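Local coordinates for putative thiosugar synthase (Amycolatopsis orientalis, PDB 4N6F), which probably makes a 2-thiosugar from a phosphorylated sugar, with sulphur delivered by a carrier protein, using a TIM barrel of the thiazole synthase (ThiG) family, at residues A[123-128]-A[141-146]. Numbering follows the deposited sequence.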
ATOM      1  N   ALA A 123       6.128 -14.925 -27.583  1.00 31.82           N
ATOM      2  CA  ALA A 123       5.760 -15.860 -28.652  1.00 32.86           C
ATOM      3  C   ALA A 123       6.102 -17.298 -28.281  1.00 31.61           C
ATOM      4  O   ALA A 123       5.304 -18.198 -28.494  1.00 32.71           O
ATOM      5  CB  ALA A 123       6.442 -15.473 -29.967  1.00 34.85           C
ATOM      6  N   GLY A 124       7.297 -17.510 -27.735  1.00 32.02           N
ATOM      7  CA  GLY A 124       7.684 -18.835 -27.240  1.00 31.05           C
ATOM      8  C   GLY A 124       6.807 -19.323 -26.090  1.00 30.27           C
ATOM      9  O   GLY A 124       6.503 -20.510 -25.996  1.00 28.06           O
ATOM     10  N   THR A 125       6.400 -18.403 -25.215  1.00 29.96           N
ATOM     11  CA  THR A 125       5.510 -18.739 -24.093  1.00 29.59           C
ATOM     12  C   THR A 125       4.151 -19.211 -24.605  1.00 27.86           C
ATOM     13  O   THR A 125       3.593 -20.183 -24.100  1.00 27.62           O
ATOM     14  CB  THR A 125       5.325 -17.521 -23.158  1.00 29.16           C
ATOM     15  OG1 THR A 125       6.583 -17.193 -22.579  1.00 28.52           O
ATOM     16  CG2 THR A 125       4.309 -17.805 -22.044  1.00 28.84           C
ATOM     17  N   VAL A 126       3.628 -18.508 -25.601  1.00 28.58           N
ATOM     18  CA  VAL A 126       2.359 -18.869 -26.234  1.00 29.80           C
ATOM     19  C   VAL A 126       2.428 -20.249 -26.889  1.00 30.46           C
ATOM     20  O   VAL A 126       1.516 -21.065 -26.725  1.00 29.32           O
ATOM     21  CB  VAL A 126       1.946 -17.837 -27.308  1.00 30.32           C
ATOM     22  CG1 VAL A 126       0.791 -18.354 -28.156  1.00 30.54           C
ATOM     23  CG2 VAL A 126       1.555 -16.522 -26.660  1.00 30.83           C
ATOM     24  N   GLU A 127       3.492 -20.497 -27.652  1.00 31.42           N
ATOM     25  CA  GLU A 127       3.693 -21.813 -28.279  1.00 32.67           C
ATOM     26  C   GLU A 127       3.751 -22.918 -27.233  1.00 29.61           C
ATOM     27  O   GLU A 127       3.079 -23.937 -27.358  1.00 28.55           O
ATOM     28  CB  GLU A 127       4.988 -21.840 -29.098  1.00 36.90           C
ATOM     29  CG  GLU A 127       4.980 -20.991 -30.361  1.00 42.05           C
ATOM     30  CD  GLU A 127       6.381 -20.791 -30.933  1.00 47.77           C
ATOM     31  OE1 GLU A 127       7.227 -21.712 -30.803  1.00 50.62           O
ATOM     32  OE2 GLU A 127       6.641 -19.706 -31.502  1.00 52.20           O
ATOM     33  N   ALA A 128       4.558 -22.709 -26.195  1.00 28.72           N
ATOM     34  CA  ALA A 128       4.668 -23.686 -25.102  1.00 29.53           C
ATOM     35  C   ALA A 128       3.311 -23.895 -24.423  1.00 29.05           C
ATOM     36  O   ALA A 128       2.919 -25.031 -24.128  1.00 29.14           O
ATOM     37  CB  ALA A 128       5.709 -23.237 -24.086  1.00 29.43           C
ATOM     38  N   PRO A 141       1.302 -18.786 -17.113  1.00 22.92           N
ATOM     39  CA  PRO A 141       2.423 -18.234 -17.862  1.00 23.21           C
ATOM     40  C   PRO A 141       2.779 -16.804 -17.473  1.00 23.81           C
ATOM     41  O   PRO A 141       1.940 -16.065 -16.963  1.00 24.70           O
ATOM     42  CB  PRO A 141       1.954 -18.309 -19.320  1.00 23.63           C
ATOM     43  CG  PRO A 141       0.467 -18.361 -19.262  1.00 23.94           C
ATOM     44  CD  PRO A 141       0.068 -18.870 -17.923  1.00 23.22           C
ATOM     45  N   PHE A 142       4.031 -16.438 -17.730  1.00 23.87           N
ATOM     46  CA  PHE A 142       4.577 -15.116 -17.436  1.00 24.38           C
ATOM     47  C   PHE A 142       4.800 -14.420 -18.772  1.00 25.32           C
ATOM     48  O   PHE A 142       5.420 -14.995 -19.677  1.00 25.78           O
ATOM     49  CB  PHE A 142       5.905 -15.295 -16.691  1.00 24.60           C
ATOM     50  CG  PHE A 142       6.460 -14.043 -16.054  1.00 24.36           C
ATOM     51  CD1 PHE A 142       5.651 -12.994 -15.657  1.00 25.15           C
ATOM     52  CD2 PHE A 142       7.815 -13.960 -15.789  1.00 24.79           C
ATOM     53  CE1 PHE A 142       6.192 -11.866 -15.054  1.00 25.95           C
ATOM     54  CE2 PHE A 142       8.367 -12.833 -15.190  1.00 25.68           C
ATOM     55  CZ  PHE A 142       7.553 -11.784 -14.818  1.00 25.71           C
ATOM     56  N   ILE A 143       4.260 -13.209 -18.911  1.00 26.05           N
ATOM     57  CA  ILE A 143       4.410 -12.422 -20.133  1.00 26.28           C
ATOM     58  C   ILE A 143       4.712 -10.957 -19.849  1.00 27.99           C
ATOM     59  O   ILE A 143       4.401 -10.429 -18.768  1.00 26.76           O
ATOM     60  CB  ILE A 143       3.152 -12.481 -21.040  1.00 26.21           C
ATOM     61  CG1 ILE A 143       1.920 -11.899 -20.342  1.00 26.05           C
ATOM     62  CG2 ILE A 143       2.873 -13.914 -21.473  1.00 27.04           C
ATOM     63  CD1 ILE A 143       0.796 -11.525 -21.286  1.00 26.43           C
ATOM     64  N   LEU A 144       5.352 -10.313 -20.828  1.00 28.90           N
ATOM     65  CA  LEU A 144       5.365  -8.868 -20.938  1.00 30.97           C
ATOM     66  C   LEU A 144       3.963  -8.412 -21.278  1.00 31.29           C
ATOM     67  O   LEU A 144       3.279  -9.068 -22.077  1.00 31.00           O
ATOM     68  CB  LEU A 144       6.326  -8.396 -22.038  1.00 33.56           C
ATOM     69  CG  LEU A 144       7.796  -8.801 -21.922  1.00 35.91           C
ATOM     70  CD1 LEU A 144       8.590  -8.262 -23.106  1.00 37.15           C
ATOM     71  CD2 LEU A 144       8.383  -8.310 -20.614  1.00 36.55           C
ATOM     72  N   PRO A 145       3.524  -7.289 -20.682  1.00 31.29           N
ATOM     73  CA  PRO A 145       2.156  -6.839 -20.901  1.00 33.63           C
ATOM     74  C   PRO A 145       1.904  -6.571 -22.377  1.00 35.59           C
ATOM     75  O   PRO A 145       2.354  -5.570 -22.919  1.00 41.91           O
ATOM     76  CB  PRO A 145       2.055  -5.554 -20.063  1.00 34.34           C
ATOM     77  CG  PRO A 145       3.461  -5.126 -19.802  1.00 33.21           C
ATOM     78  CD  PRO A 145       4.274  -6.386 -19.792  1.00 31.92           C
ATOM     79  N   ASP A 146       1.237  -7.512 -23.024  1.00 36.28           N
ATOM     80  CA  ASP A 146       0.868  -7.388 -24.418  1.00 35.57           C
ATOM     81  C   ASP A 146      -0.488  -8.046 -24.587  1.00 34.50           C
ATOM     82  O   ASP A 146      -0.678  -9.214 -24.256  1.00 31.39           O
ATOM     83  CB  ASP A 146       1.887  -8.056 -25.338  1.00 35.56           C
ATOM     84  CG  ASP A 146       1.479  -7.983 -26.788  1.00 36.97           C
ATOM     85  OD1 ASP A 146       1.521  -6.876 -27.347  1.00 40.97           O
ATOM     86  OD2 ASP A 146       1.103  -9.021 -27.376  1.00 38.13           O
TER
HETATM   87  O   HOH W   1       7.366 -16.904 -20.026  1.00 29.31           O
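In the beta-alpha-beta unit of strand 108-111, helix 122-134 and strand 138-143, part of the TIM barrel, T125 carries the contact between 123-128 and 141-146. The helical segment 123-128 and strand segment 141-143 run nearly antiparallel, at 160°, their axes coming within 8.8 Å. The threonine's two branches do separate jobs. T125 CG2, set anti to the backbone N by a chi1 of -64°, reaches the strand and touches P141 CB at 3.6 Å, the threonine and proline side chains crossing at about a right angle. Further along the strand, I143 CG2 comes up to T125 CG2 at 4.2 Å, and L153 of helix 147-156 also touches P141 and I143. T125 OG1, the other branch, hydrogen-bonds to D121 O in the turn before and stands 3.8 Å from F142 O, with no direct bond. A water joins the two, donating to T125 OG1 at 2.7 Å and to F142 O at 2.7 Å. The ring of F142 leads away from the helix and lies against the bound fructose 6-phosphate. With both of its hydrogens given to these acceptors, the water leaves the hydroxyl's own proton for D121 O; here the segments thus meet through methyl contacts and a water bridge, the latter ending on the backbone of a residue that lines the sugar pocket.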